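Local coordinates for protein UTP-glucose-1-phosphate uridylyltransferase 2 (Trypanosoma brucei, PDB 3GUE) that probably catalyses the transfer of a uridylyl group from UTP to glucose 1-phosphate, giving UDP-glucose, which it binds, and diphosphate, at residues 25-30 with 198-203; 314-317 with 323-326. All blocks are in the same frame, centred on the assembly; numbering follows the deposited sequence. Where two conformers were deposited one is given.

Contact 1: residues 25-30 with 198-203; sequences EEKCIH and LYSSGK
Glu25 meets Ser200 where the start of helix 26-40 comes up to the last turn of helix 194-201. In the conformer given, Ser200 OG lies 3.2 Å from Glu25 OE2, a weak hydrogen bond that is doubtful because the serine has a second conformer. Both side chains leave their backbones toward the other segment.

The same carboxylate caps the start of its own helix. Glu25 is the N-cap of helix 26-40: Cys28 N gives its hydrogen to Glu25 OE1 at 2.7 Å, on the syn side of that oxygen, and Lys27 N reaches Glu25 OE2 at 2.9 Å from well above the carboxylate plane, 39° out of it. The side chain can fold back over the helix start because CG lies anti to the backbone N (chi1 -167°) and the chain then bends at chi2. Glu25 OE2 thus takes Lys27 N and, at best weakly, Ser200 OG, while the backbone N-H groups fix the tilt of the carboxylate. The positive end of the helix dipole would be expected to favour the charged form.

Van der Waals contact is thin. Ser200 CB rests 3.8 Å from Glu25 CG, and Lys27 CB passes Ser200 OG at 4.1 Å. The end of the Lys27 side chain leads away, and NZ bonds to Leu321 O in the loop after helix 310-319.

Beyond Ser200 the helix stops at Gly202, whose positive phi (91°) suits glycine, and Ser201 OG accepts from Lys203 N in an ST turn leading into helix 203-209. The whole is a surface junction in which an N-capping glutamate of helix 26-40 meets a serine at the end of helix 194-201, in a protein of the GT-A-type nucleotidyltransferase clan.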
ATOM      1  N   GLU A  25       2.491 -14.986  17.143  1.00 28.65           N
ATOM      2  CA  GLU A  25       1.356 -14.745  18.029  1.00 28.91           C
ATOM      3  C   GLU A  25       0.314 -15.864  17.846  1.00 28.78           C
ATOM      4  O   GLU A  25      -0.000 -16.251  16.721  1.00 27.68           O
ATOM      5  CB  GLU A  25       0.788 -13.339  17.766  1.00 28.83           C
ATOM      6  CG  GLU A  25      -0.184 -12.850  18.829  1.00 29.01           C
ATOM      7  CD  GLU A  25      -1.558 -13.439  18.632  1.00 30.37           C
ATOM      8  OE1 GLU A  25      -1.957 -13.583  17.463  1.00 28.64           O
ATOM      9  OE2 GLU A  25      -2.222 -13.781  19.633  1.00 30.94           O
ATOM     10  N   GLU A  26      -0.159 -16.408  18.971  1.00 28.77           N
ATOM     11  CA  GLU A  26      -1.172 -17.478  19.022  1.00 29.48           C
ATOM     12  C   GLU A  26      -2.408 -17.287  18.119  1.00 28.96           C
ATOM     13  O   GLU A  26      -2.787 -18.195  17.362  1.00 29.00           O
ATOM     14  CB  GLU A  26      -1.589 -17.706  20.497  1.00 30.26           C
ATOM     15  CG  GLU A  26      -3.113 -17.720  20.795  1.00 33.37           C
ATOM     16  CD  GLU A  26      -3.550 -16.713  21.886  1.00 39.72           C
ATOM     17  OE1 GLU A  26      -2.698 -16.251  22.697  1.00 41.94           O
ATOM     18  OE2 GLU A  26      -4.765 -16.382  21.946  1.00 40.74           O
ATOM     19  N   LYS A  27      -3.051 -16.124  18.194  1.00 29.35           N
ATOM     20  CA  LYS A  27      -4.234 -15.879  17.357  1.00 28.57           C
ATOM     21  C   LYS A  27      -3.887 -15.808  15.875  1.00 27.66           C
ATOM     22  O   LYS A  27      -4.669 -16.241  15.053  1.00 27.17           O
ATOM     23  CB  LYS A  27      -5.041 -14.666  17.807  1.00 28.79           C
ATOM     24  CG  LYS A  27      -5.842 -14.884  19.068  1.00 32.20           C
ATOM     25  CD  LYS A  27      -7.111 -15.708  18.863  1.00 33.45           C
ATOM     26  CE  LYS A  27      -7.894 -15.763  20.170  1.00 33.86           C
ATOM     27  NZ  LYS A  27      -9.000 -16.760  20.152  1.00 34.58           N
ATOM     28  N   CYS A  28      -2.710 -15.278  15.543  1.00 27.54           N
ATOM     29  CA  CYS A  28      -2.249 -15.261  14.144  1.00 27.77           C
ATOM     30  C   CYS A  28      -2.081 -16.695  13.594  1.00 27.12           C
ATOM     31  O   CYS A  28      -2.502 -16.990  12.466  1.00 27.43           O
ATOM     32  CB  CYS A  28      -0.956 -14.457  13.989  1.00 26.80           C
ATOM     33  SG  CYS A  28      -0.158 -14.693  12.381  1.00 29.21           S
ATOM     34  N   ILE A  29      -1.479 -17.580  14.391  1.00 26.89           N
ATOM     35  CA  ILE A  29      -1.321 -18.994  14.003  1.00 26.24           C
ATOM     36  C   ILE A  29      -2.708 -19.588  13.704  1.00 26.36           C
ATOM     37  O   ILE A  29      -2.926 -20.150  12.642  1.00 25.15           O
ATOM     38  CB  ILE A  29      -0.539 -19.821  15.059  1.00 26.14           C
ATOM     39  CG1 ILE A  29       0.905 -19.298  15.191  1.00 24.57           C
ATOM     40  CG2 ILE A  29      -0.563 -21.336  14.700  1.00 27.85           C
ATOM     41  CD1 ILE A  29       1.650 -19.754  16.411  1.00 27.77           C
ATOM     42  N   HIS A  30      -3.639 -19.405  14.634  1.00 27.03           N
ATOM     43  CA  HIS A  30      -5.029 -19.863  14.492  1.00 27.86           C
ATOM     44  C   HIS A  30      -5.739 -19.347  13.215  1.00 27.59           C
ATOM     45  O   HIS A  30      -6.335 -20.131  12.482  1.00 27.59           O
ATOM     46  CB  HIS A  30      -5.800 -19.541  15.786  1.00 28.50           C
ATOM     47  CG  HIS A  30      -7.279 -19.755  15.705  1.00 31.68           C
ATOM     48  ND1 HIS A  30      -8.184 -18.897  16.289  1.00 37.16           N
ATOM     49  CD2 HIS A  30      -8.013 -20.730  15.120  1.00 36.05           C
ATOM     50  CE1 HIS A  30      -9.412 -19.327  16.059  1.00 37.29           C
ATOM     51  NE2 HIS A  30      -9.335 -20.441  15.354  1.00 36.63           N
ATOM     52  N   LEU A 198      -2.932  -5.027  16.488  1.00 27.20           N
ATOM     53  CA  LEU A 198      -3.413  -4.011  17.439  1.00 27.49           C
ATOM     54  C   LEU A 198      -4.083  -4.650  18.669  1.00 27.43           C
ATOM     55  O   LEU A 198      -3.850  -4.226  19.806  1.00 26.92           O
ATOM     56  CB  LEU A 198      -4.367  -3.008  16.750  1.00 27.30           C
ATOM     57  CG  LEU A 198      -3.756  -1.827  15.991  1.00 28.19           C
ATOM     58  CD1 LEU A 198      -4.878  -0.970  15.319  1.00 28.52           C
ATOM     59  CD2 LEU A 198      -2.845  -0.989  16.886  1.00 26.35           C
ATOM     60  N   TYR A 199      -4.921  -5.659  18.423  1.00 27.89           N
ATOM     61  CA  TYR A 199      -5.700  -6.341  19.468  1.00 27.66           C
ATOM     62  C   TYR A 199      -4.804  -7.199  20.349  1.00 27.28           C
ATOM     63  O   TYR A 199      -4.788  -7.033  21.561  1.00 26.11           O
ATOM     64  CB  TYR A 199      -6.783  -7.239  18.841  1.00 28.24           C
ATOM     65  CG  TYR A 199      -7.767  -7.851  19.839  1.00 30.36           C
ATOM     66  CD1 TYR A 199      -8.561  -7.039  20.663  1.00 30.56           C
ATOM     67  CD2 TYR A 199      -7.914  -9.242  19.952  1.00 30.01           C
ATOM     68  CE1 TYR A 199      -9.454  -7.585  21.549  1.00 29.38           C
ATOM     69  CE2 TYR A 199      -8.813  -9.797  20.845  1.00 29.30           C
ATOM     70  CZ  TYR A 199      -9.572  -8.968  21.639  1.00 30.50           C
ATOM     71  OH  TYR A 199     -10.457  -9.507  22.533  1.00 30.79           O
ATOM     72  N   SER A 200      -4.055  -8.097  19.711  1.00 27.08           N
ATOM     73  CA  SER A 200      -3.250  -9.052  20.465  0.50 27.04           C
ATOM     74  C   SER A 200      -1.991  -8.464  21.110  1.00 26.80           C
ATOM     75  O   SER A 200      -1.474  -9.036  22.089  1.00 26.94           O
ATOM     76  CB  SER A 200      -2.941 -10.290  19.622  0.50 27.08           C
ATOM     77  OG  SER A 200      -4.063 -11.159  19.622  0.50 27.89           O
ATOM     78  N   SER A 201      -1.499  -7.329  20.606  1.00 26.66           N
ATOM     79  CA  SER A 201      -0.307  -6.697  21.224  1.00 27.69           C
ATOM     80  C   SER A 201      -0.600  -5.954  22.526  1.00 27.32           C
ATOM     81  O   SER A 201       0.313  -5.696  23.321  1.00 27.13           O
ATOM     82  CB  SER A 201       0.339  -5.696  20.277  1.00 27.68           C
ATOM     83  OG  SER A 201      -0.609  -4.698  19.935  1.00 27.18           O
ATOM     84  N   GLY A 202      -1.856  -5.542  22.703  1.00 27.35           N
ATOM     85  CA  GLY A 202      -2.239  -4.728  23.857  1.00 26.86           C
ATOM     86  C   GLY A 202      -2.123  -3.246  23.535  1.00 26.23           C
ATOM     87  O   GLY A 202      -2.379  -2.409  24.386  1.00 25.62           O
ATOM     88  N   LYS A 203      -1.730  -2.923  22.302  1.00 25.49           N
ATOM     89  CA  LYS A 203      -1.681  -1.522  21.865  1.00 25.92           C
ATOM     90  C   LYS A 203      -3.107  -0.938  21.806  1.00 25.00           C
ATOM     91  O   LYS A 203      -3.312   0.175  22.247  1.00 23.62           O
ATOM     92  CB  LYS A 203      -0.963  -1.329  20.503  1.00 26.15           C
ATOM     93  CG  LYS A 203       0.544  -1.023  20.603  1.00 28.93           C
ATOM     94  CD  LYS A 203       0.797   0.392  21.172  1.00 33.67           C
ATOM     95  CE  LYS A 203       2.207   0.892  20.858  1.00 32.71           C
ATOM     96  NZ  LYS A 203       3.147   0.560  21.921  1.00 30.89           N
TER

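Contact 2: residues 314-317 with 323-326; sequences KKMM and VLRL
Leu324 packs against Met316 and Met317 where the chain turns back on helix 310-319: a helix and the loop that follows it, packed together by apolar side chains, in the GT-A-type domain. The helix brings the two methionines, consecutive in sequence; the loop that leads on to strand 329-334 brings the leucine.

Traced outward, the Leu324 side chain starts at CB, which is farther from the helix than the groups beyond it. CG is placed beside the backbone N and anti to the carbonyl carbon (chi1 -65°), a setting that carries the branch point over to the helix. There it meets Met317 SD at 3.5 Å. The two methyls then spread around the sulfur: CD1 lies 3.8 Å from Met317 SD, and CD2 sits 3.7 Å from the same atom. CD2 also reaches the second methionine, with Met316 CG at 3.9 Å, so this methyl lies between the two side chains.

Helix 194-201 adds to the apolar surroundings, Tyr199 touching Met317 and Tyr195 touching Leu324, while Phe359 lies against Met316. Met317 and Leu324 are buried. Just past the leucine, Arg325 is the centre of an inverse gamma turn that redirects the chain, with Leu326 N donating weakly to Leu324 O at 3.1 Å.

The methionines arrive differently, though each crosses Leu324 at about a right angle. The bend at chi2 (-59°) brings the sulfur of Met317 round to the branch of the leucine, and a further bend at chi3 sets its methyl. Met316 runs out straight through CG to the sulfur and bends only at its last torsion, which leaves Met316 SD 3.9 Å from Leu324 CD2.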
ATOM      1  N   LYS A 314     -12.560  -2.668  18.945  1.00 26.04           N
ATOM      2  CA  LYS A 314     -12.419  -3.416  20.178  1.00 27.70           C
ATOM      3  C   LYS A 314     -13.623  -4.328  20.385  1.00 28.27           C
ATOM      4  O   LYS A 314     -13.466  -5.520  20.670  1.00 28.32           O
ATOM      5  CB  LYS A 314     -12.256  -2.458  21.365  1.00 27.96           C
ATOM      6  CG  LYS A 314     -12.348  -3.117  22.727  1.00 29.51           C
ATOM      7  CD  LYS A 314     -11.071  -3.851  23.126  1.00 32.03           C
ATOM      8  CE  LYS A 314     -11.297  -4.645  24.423  1.00 32.57           C
ATOM      9  NZ  LYS A 314     -12.025  -3.807  25.450  1.00 34.46           N
ATOM     10  N   LYS A 315     -14.816  -3.749  20.229  1.00 28.54           N
ATOM     11  CA  LYS A 315     -16.091  -4.471  20.353  1.00 29.17           C
ATOM     12  C   LYS A 315     -16.232  -5.615  19.345  1.00 29.25           C
ATOM     13  O   LYS A 315     -16.742  -6.680  19.687  1.00 29.69           O
ATOM     14  CB  LYS A 315     -17.273  -3.489  20.229  1.00 28.89           C
ATOM     15  CG  LYS A 315     -17.344  -2.499  21.386  1.00 30.24           C
ATOM     16  CD  LYS A 315     -18.312  -1.343  21.112  1.00 30.24           C
ATOM     17  CE  LYS A 315     -19.734  -1.687  21.507  1.00 30.59           C
ATOM     18  NZ  LYS A 315     -20.634  -0.483  21.513  1.00 32.27           N
ATOM     19  N   MET A 316     -15.772  -5.404  18.114  1.00 29.70           N
ATOM     20  CA  MET A 316     -15.789  -6.471  17.109  1.00 30.58           C
ATOM     21  C   MET A 316     -14.832  -7.604  17.486  1.00 29.38           C
ATOM     22  O   MET A 316     -15.232  -8.773  17.512  1.00 29.02           O
ATOM     23  CB  MET A 316     -15.476  -5.920  15.723  1.00 30.66           C
ATOM     24  CG  MET A 316     -15.911  -6.824  14.554  1.00 31.77           C
ATOM     25  SD  MET A 316     -15.740  -5.977  12.962  1.00 35.02           S
ATOM     26  CE  MET A 316     -16.030  -4.277  13.477  1.00 33.95           C
ATOM     27  N   MET A 317     -13.590  -7.250  17.819  1.00 28.79           N
ATOM     28  CA  MET A 317     -12.554  -8.234  18.136  1.00 28.46           C
ATOM     29  C   MET A 317     -12.967  -9.115  19.318  1.00 28.19           C
ATOM     30  O   MET A 317     -12.806 -10.334  19.259  1.00 27.67           O
ATOM     31  CB  MET A 317     -11.184  -7.573  18.389  1.00 28.33           C
ATOM     32  CG  MET A 317     -10.572  -6.814  17.204  1.00 29.40           C
ATOM     33  SD  MET A 317     -10.263  -7.743  15.702  1.00 32.63           S
ATOM     34  CE  MET A 317      -8.827  -8.696  16.186  1.00 30.78           C
ATOM     35  N   VAL A 323     -10.793 -13.007  16.058  1.00 26.71           N
ATOM     36  CA  VAL A 323     -10.716 -13.573  14.695  1.00 26.92           C
ATOM     37  C   VAL A 323     -11.655 -12.877  13.680  1.00 27.33           C
ATOM     38  O   VAL A 323     -12.819 -13.276  13.522  1.00 26.44           O
ATOM     39  CB  VAL A 323     -10.899 -15.155  14.722  1.00 26.79           C
ATOM     40  CG1 VAL A 323     -10.804 -15.769  13.324  1.00 26.46           C
ATOM     41  CG2 VAL A 323      -9.859 -15.788  15.617  1.00 25.67           C
ATOM     42  N   LEU A 324     -11.148 -11.830  13.009  1.00 27.44           N
ATOM     43  CA  LEU A 324     -11.889 -11.190  11.911  1.00 28.80           C
ATOM     44  C   LEU A 324     -11.939 -12.095  10.671  1.00 28.93           C
ATOM     45  O   LEU A 324     -10.945 -12.733  10.324  1.00 28.42           O
ATOM     46  CB  LEU A 324     -11.265  -9.844  11.500  1.00 28.81           C
ATOM     47  CG  LEU A 324     -11.282  -8.710  12.520  1.00 30.62           C
ATOM     48  CD1 LEU A 324     -10.624  -7.459  11.957  1.00 30.03           C
ATOM     49  CD2 LEU A 324     -12.698  -8.400  13.040  1.00 31.37           C
ATOM     50  N   ARG A 325     -13.096 -12.111  10.009  1.00 29.10           N
ATOM     51  CA  ARG A 325     -13.308 -12.937   8.821  1.00 29.80           C
ATOM     52  C   ARG A 325     -12.865 -12.201   7.563  1.00 29.55           C
ATOM     53  O   ARG A 325     -13.645 -12.104   6.618  1.00 30.28           O
ATOM     54  CB  ARG A 325     -14.801 -13.306   8.669  1.00 29.97           C
ATOM     55  CG  ARG A 325     -15.467 -13.892   9.894  1.00 30.07           C
ATOM     56  CD  ARG A 325     -16.954 -14.223   9.653  1.00 30.67           C
ATOM     57  NE  ARG A 325     -17.867 -13.161  10.096  1.00 31.27           N
ATOM     58  CZ  ARG A 325     -18.317 -12.169   9.324  1.00 31.69           C
ATOM     59  NH1 ARG A 325     -17.946 -12.076   8.057  1.00 32.46           N
ATOM     60  NH2 ARG A 325     -19.142 -11.257   9.825  1.00 33.59           N
ATOM     61  N   LEU A 326     -11.645 -11.654   7.545  1.00 28.74           N
ATOM     62  CA  LEU A 326     -11.132 -11.020   6.333  1.00 27.84           C
ATOM     63  C   LEU A 326     -10.910 -12.080   5.252  1.00 27.32           C
ATOM     64  O   LEU A 326     -10.462 -13.182   5.555  1.00 27.70           O
ATOM     65  CB  LEU A 326      -9.825 -10.266   6.620  1.00 27.75           C
ATOM     66  CG  LEU A 326      -9.869  -8.968   7.444  1.00 27.60           C
ATOM     67  CD1 LEU A 326      -8.457  -8.498   7.732  1.00 28.74           C
ATOM     68  CD2 LEU A 326     -10.606  -7.862   6.716  1.00 25.64           C
TER

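How the contacts relate
From the N terminus, helix 10-21 leads to helix 26-40, whose start meets helix 194-201: contact 1 closes a long loop of 167 intervening residues, including the strands 77-83, 128-132 and 159-161 of the mixed sheet. Contact 2 opens afterwards and closes a short loop of five intervening residues between helix 310-319 and the segment before strand 329-334. The two are in series, neither nested nor crossing, with centres about 11 Å apart. They touch through Tyr199 CD1 and Met317 CB at 3.5 Å, and through His30 CE1 and Val323 CG2 at 3.6 Å, joining the three helices and the loop.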